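Local coordinates for protein aminoacyltransferase FemA (Staphylococcus aureus, PDB 1LRZ) that adds the second and third glycines of the pentaglycine interpeptide bridge of staphylococcal peptidoglycan, using glycyl-tRNA as donor, at residues V43-K46 with V52-A55; K250-E255 with E294-E299. All coordinates share one frame; numbering follows the deposited sequence.

Contact 1: residues V43-K46 with V52-A55; sequences VGIK and VIAA
Ile45 faces both Ile53 and Ala54 across the hairpin of strands 39-46 and 52-63, a classic beta bulge in an antiparallel pair whose short segments run at 156° to each other. Both hydrogen bonds of the contact end on Ile45. Ile53 N donates to Ile45 O over 2.8 Å in a nearly straight bond, 171° at the hydrogen. Ile45 N gives its hydrogen to Ala54 O at 2.9 Å, but approaches from above the carbonyl plane, a skewed approach that is consistent with the bulge. The tight side is the face carrying Ile45 and Ala54. There Ile45 CB lies 4.0 Å from Ala54 CB, and Ile45 CD1 also reaches this methyl, while Phe3 of strand 2-5 and Leu85, Phe88 and Phe89 of helix 83-98 pack on the isoleucine. With chi1 at -63°, Ile45 turns CG2 opposite its own N, and this methyl meets Ile53 CG1 at 3.7 Å.

The other face is looser toward the turn. Lys46 and Val52, both partly exposed, form a non-hydrogen-bonded pair with the extended lysine chain crossing the valine, and Lys46 NZ goes on to a salt bridge with Glu10 of helix 8-16. Contact within this pair is limited to methylenes against one methyl, Lys46 CE standing 4.2 Å from Val52 CG2.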
loop_
_atom_site.group_PDB
_atom_site.type_symbol
_atom_site.label_atom_id
_atom_site.label_comp_id
_atom_site.label_asym_id
_atom_site.label_seq_id
_atom_site.Cartn_x
_atom_site.Cartn_y
_atom_site.Cartn_z
ATOM N N VAL A 43 -3.324 17.923 17.972
ATOM C CA VAL A 43 -3.030 19.346 17.965
ATOM C C VAL A 43 -3.169 19.905 16.551
ATOM O O VAL A 43 -3.251 19.146 15.579
ATOM C CB VAL A 43 -1.592 19.622 18.511
ATOM C CG1 VAL A 43 -1.464 19.082 19.935
ATOM C CG2 VAL A 43 -0.543 18.979 17.607
ATOM N N GLY A 44 -3.222 21.228 16.441
ATOM C CA GLY A 44 -3.342 21.848 15.141
ATOM C C GLY A 44 -3.374 23.359 15.247
ATOM O O GLY A 44 -3.107 23.929 16.307
ATOM N N ILE A 45 -3.692 24.005 14.136
ATOM C CA ILE A 45 -3.789 25.454 14.090
ATOM C C ILE A 45 -5.131 25.795 13.474
ATOM O O ILE A 45 -5.583 25.132 12.534
ATOM C CB ILE A 45 -2.681 26.086 13.204
ATOM C CG1 ILE A 45 -1.300 25.799 13.788
ATOM C CG2 ILE A 45 -2.902 27.595 13.082
ATOM C CD1 ILE A 45 -0.165 26.164 12.863
ATOM N N LYS A 46 -5.780 26.810 14.025
ATOM C CA LYS A 46 -7.049 27.276 13.499
ATOM C C LYS A 46 -6.847 28.730 13.136
ATOM O O LYS A 46 -6.055 29.424 13.777
ATOM C CB LYS A 46 -8.147 27.169 14.542
ATOM C CG LYS A 46 -8.670 25.763 14.771
ATOM C CD LYS A 46 -9.852 25.819 15.710
ATOM C CE LYS A 46 -10.519 24.485 15.843
ATOM N NZ LYS A 46 -11.834 24.657 16.501
ATOM N N VAL A 52 -9.667 24.800 10.668
ATOM C CA VAL A 52 -8.399 24.102 10.888
ATOM C C VAL A 52 -7.518 24.267 9.645
ATOM O O VAL A 52 -7.964 24.000 8.523
ATOM C CB VAL A 52 -8.604 22.590 11.130
ATOM C CG1 VAL A 52 -7.227 21.877 11.199
ATOM C CG2 VAL A 52 -9.381 22.369 12.415
ATOM N N ILE A 53 -6.279 24.715 9.838
ATOM C CA ILE A 53 -5.352 24.870 8.725
ATOM C C ILE A 53 -4.057 24.061 8.930
ATOM O O ILE A 53 -3.098 24.211 8.174
ATOM C CB ILE A 53 -4.993 26.362 8.470
ATOM C CG1 ILE A 53 -4.372 26.987 9.723
ATOM C CG2 ILE A 53 -6.251 27.128 8.055
ATOM C CD1 ILE A 53 -3.836 28.398 9.498
ATOM N N ALA A 54 -4.037 23.210 9.951
ATOM C CA ALA A 54 -2.882 22.349 10.238
ATOM C C ALA A 54 -3.277 21.403 11.348
ATOM O O ALA A 54 -4.035 21.774 12.245
ATOM C CB ALA A 54 -1.677 23.176 10.669
ATOM N N ALA A 55 -2.766 20.180 11.296
ATOM C CA ALA A 55 -3.103 19.198 12.318
ATOM C C ALA A 55 -2.024 18.137 12.471
ATOM O O ALA A 55 -1.222 17.902 11.563
ATOM C CB ALA A 55 -4.434 18.516 11.964
#

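Contact 2: residues K250-E255 with E294-E299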
loop_
_atom_site.group_PDB
_atom_site.type_symbol
_atom_site.label_atom_id
_atom_site.label_comp_id
_atom_site.label_asym_id
_atom_site.label_seq_id
_atom_site.Cartn_x
_atom_site.Cartn_y
_atom_site.Cartn_z
ATOM N N LYS A 250 -16.630 -26.107 -12.822
ATOM C CA LYS A 250 -17.904 -25.927 -13.515
ATOM C C LYS A 250 -17.699 -25.097 -14.773
ATOM O O LYS A 250 -18.191 -25.455 -15.846
ATOM C CB LYS A 250 -18.933 -25.230 -12.620
ATOM C CG LYS A 250 -20.202 -24.827 -13.374
ATOM C CD LYS A 250 -21.220 -24.125 -12.479
ATOM C CE LYS A 250 -22.549 -23.931 -13.214
ATOM N NZ LYS A 250 -23.593 -23.283 -12.367
ATOM N N GLU A 251 -16.984 -23.979 -14.632
ATOM C CA GLU A 251 -16.694 -23.097 -15.761
ATOM C C GLU A 251 -15.949 -23.854 -16.863
ATOM O O GLU A 251 -16.253 -23.706 -18.042
ATOM C CB GLU A 251 -15.839 -21.909 -15.304
ATOM C CG GLU A 251 -16.605 -20.798 -14.583
ATOM C CD GLU A 251 -15.700 -19.893 -13.736
ATOM O OE1 GLU A 251 -14.575 -19.565 -14.188
ATOM O OE2 GLU A 251 -16.121 -19.501 -12.620
ATOM N N LEU A 252 -14.966 -24.656 -16.475
ATOM C CA LEU A 252 -14.197 -25.417 -17.456
ATOM C C LEU A 252 -15.084 -26.399 -18.214
ATOM O O LEU A 252 -14.916 -26.601 -19.421
ATOM C CB LEU A 252 -13.045 -26.167 -16.784
ATOM C CG LEU A 252 -11.867 -25.299 -16.325
ATOM C CD1 LEU A 252 -10.925 -26.115 -15.456
ATOM C CD2 LEU A 252 -11.134 -24.739 -17.542
ATOM N N ASN A 253 -16.036 -27.008 -17.520
ATOM C CA ASN A 253 -16.907 -27.957 -18.196
ATOM C C ASN A 253 -17.832 -27.250 -19.162
ATOM O O ASN A 253 -18.149 -27.781 -20.228
ATOM C CB ASN A 253 -17.697 -28.782 -17.182
ATOM C CG ASN A 253 -16.911 -29.985 -16.696
ATOM O OD1 ASN A 253 -16.501 -30.828 -17.493
ATOM N ND2 ASN A 253 -16.697 -30.072 -15.392
ATOM N N GLU A 254 -18.248 -26.040 -18.808
ATOM C CA GLU A 254 -19.127 -25.284 -19.683
ATOM C C GLU A 254 -18.357 -24.893 -20.935
ATOM O O GLU A 254 -18.903 -24.896 -22.039
ATOM C CB GLU A 254 -19.658 -24.058 -18.944
ATOM C CG GLU A 254 -20.337 -24.461 -17.636
ATOM C CD GLU A 254 -21.035 -23.320 -16.931
ATOM O OE1 GLU A 254 -20.374 -22.295 -16.642
ATOM O OE2 GLU A 254 -22.250 -23.459 -16.657
ATOM N N GLU A 255 -17.075 -24.583 -20.764
ATOM C CA GLU A 255 -16.243 -24.214 -21.901
ATOM C C GLU A 255 -16.011 -25.470 -22.743
ATOM O O GLU A 255 -15.995 -25.409 -23.971
ATOM C CB GLU A 255 -14.907 -23.634 -21.421
ATOM C CG GLU A 255 -15.083 -22.457 -20.462
ATOM C CD GLU A 255 -13.767 -21.851 -19.999
ATOM O OE1 GLU A 255 -12.843 -22.616 -19.638
ATOM O OE2 GLU A 255 -13.662 -20.605 -19.982
ATOM N N GLU A 294 -9.000 -30.455 -20.751
ATOM C CA GLU A 294 -9.060 -31.674 -19.962
ATOM C C GLU A 294 -8.001 -31.691 -18.857
ATOM O O GLU A 294 -8.291 -32.059 -17.712
ATOM C CB GLU A 294 -8.880 -32.887 -20.872
ATOM C CG GLU A 294 -8.936 -34.212 -20.137
ATOM C CD GLU A 294 -8.928 -35.390 -21.085
ATOM O OE1 GLU A 294 -7.972 -35.500 -21.881
ATOM O OE2 GLU A 294 -9.879 -36.199 -21.036
ATOM N N GLN A 295 -6.776 -31.300 -19.199
ATOM C CA GLN A 295 -5.702 -31.261 -18.220
ATOM C C GLN A 295 -6.000 -30.228 -17.146
ATOM O O GLN A 295 -5.646 -30.425 -15.988
ATOM C CB GLN A 295 -4.355 -30.951 -18.885
ATOM C CG GLN A 295 -3.794 -32.126 -19.671
ATOM C CD GLN A 295 -2.440 -31.837 -20.299
ATOM O OE1 GLN A 295 -1.475 -31.489 -19.604
ATOM N NE2 GLN A 295 -2.357 -31.988 -21.624
ATOM N N LYS A 296 -6.648 -29.128 -17.517
ATOM C CA LYS A 296 -6.974 -28.116 -16.511
ATOM C C LYS A 296 -7.975 -28.699 -15.516
ATOM O O LYS A 296 -7.859 -28.488 -14.306
ATOM C CB LYS A 296 -7.578 -26.868 -17.154
ATOM C CG LYS A 296 -6.576 -25.869 -17.705
ATOM C CD LYS A 296 -7.341 -24.634 -18.159
ATOM C CE LYS A 296 -6.489 -23.668 -18.942
ATOM N NZ LYS A 296 -7.366 -22.666 -19.617
ATOM N N ILE A 297 -8.961 -29.429 -16.032
ATOM C CA ILE A 297 -9.970 -30.047 -15.181
ATOM C C ILE A 297 -9.305 -31.053 -14.242
ATOM O O ILE A 297 -9.547 -31.034 -13.031
ATOM C CB ILE A 297 -11.070 -30.738 -16.033
ATOM C CG1 ILE A 297 -11.886 -29.665 -16.772
ATOM C CG2 ILE A 297 -11.975 -31.579 -15.147
ATOM C CD1 ILE A 297 -12.948 -30.204 -17.716
ATOM N N GLU A 298 -8.445 -31.908 -14.790
ATOM C CA GLU A 298 -7.750 -32.898 -13.974
ATOM C C GLU A 298 -6.911 -32.213 -12.897
ATOM O O GLU A 298 -6.887 -32.667 -11.758
ATOM C CB GLU A 298 -6.847 -33.778 -14.841
ATOM C CG GLU A 298 -7.569 -34.407 -16.016
ATOM C CD GLU A 298 -6.695 -35.378 -16.799
ATOM O OE1 GLU A 298 -5.509 -35.054 -17.054
ATOM O OE2 GLU A 298 -7.207 -36.462 -17.167
ATOM N N GLU A 299 -6.221 -31.126 -13.243
ATOM C CA GLU A 299 -5.412 -30.425 -12.240
ATOM C C GLU A 299 -6.319 -29.849 -11.151
ATOM O O GLU A 299 -5.990 -29.902 -9.971
ATOM C CB GLU A 299 -4.599 -29.276 -12.852
ATOM C CG GLU A 299 -3.722 -28.558 -11.802
ATOM C CD GLU A 299 -3.081 -27.253 -12.299
ATOM O OE1 GLU A 299 -2.174 -26.734 -11.604
ATOM O OE2 GLU A 299 -3.486 -26.742 -13.369
#
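Leu252 and Ile297 meet where the two helices come nearest within these segments, their CA atoms 6.7 Å apart and both side chains buried. Leu252 CB rests against Ile297 CG1 at 3.7 Å, so the leucine touches with the root of its side chain as well as with its branches. The two methyls beyond both meet Lys296, at different points of its chain: Leu252 CD1 lies 3.8 Å from Lys296 CB, and Leu252 CD2 reaches Lys296 CD at the same distance of 3.8 Å. Leucine and lysine side chains cross at about a right angle, with the aliphatic part of Lys296 supplying the apolar surface. The segments belong to helices 245-272 and 277-307, which form the antiparallel coiled-coil arm of FemA; here their local axes approach to 9.9 Å and make an angle of 161°. Ile297 holds CG1 beside its backbone N (chi1 -68°), and with chi2 extended this carries CD1 past Leu252 to Asn253. The closest approach there is Ile297 CD1 to Asn253 OD1, 3.6 Å, a van der Waals contact between a methyl and an amide oxygen at the margin of the apolar patch. Lys296 is exposed, and its extended chain runs past Leu252 CD2; the ammonium NZ remains 5.5 Å from Glu255 OE1, too far for a salt bridge, although the opposite charges may still attract weakly.

From the N terminus, contact 1 comes first: five residues separate 43-46 from 52-55, so it closes the short turn of a hairpin within the mixed sheet that starts with strand 2-5. Contact 2 opens almost two hundred residues later, after contact 1 has closed; the two are in series, neither nested nor crossed. Its segments enclose 38 residues, 34 of them helical, and it pairs the outgoing helix 245-272 with the returning helix 277-307, between strands 236-244 and 310-320 of the second sheet. The centres of contacts 1 and 2 lie about 60 Å apart on opposite sides of the chain's centre, so each contact is local to its own part of the fold.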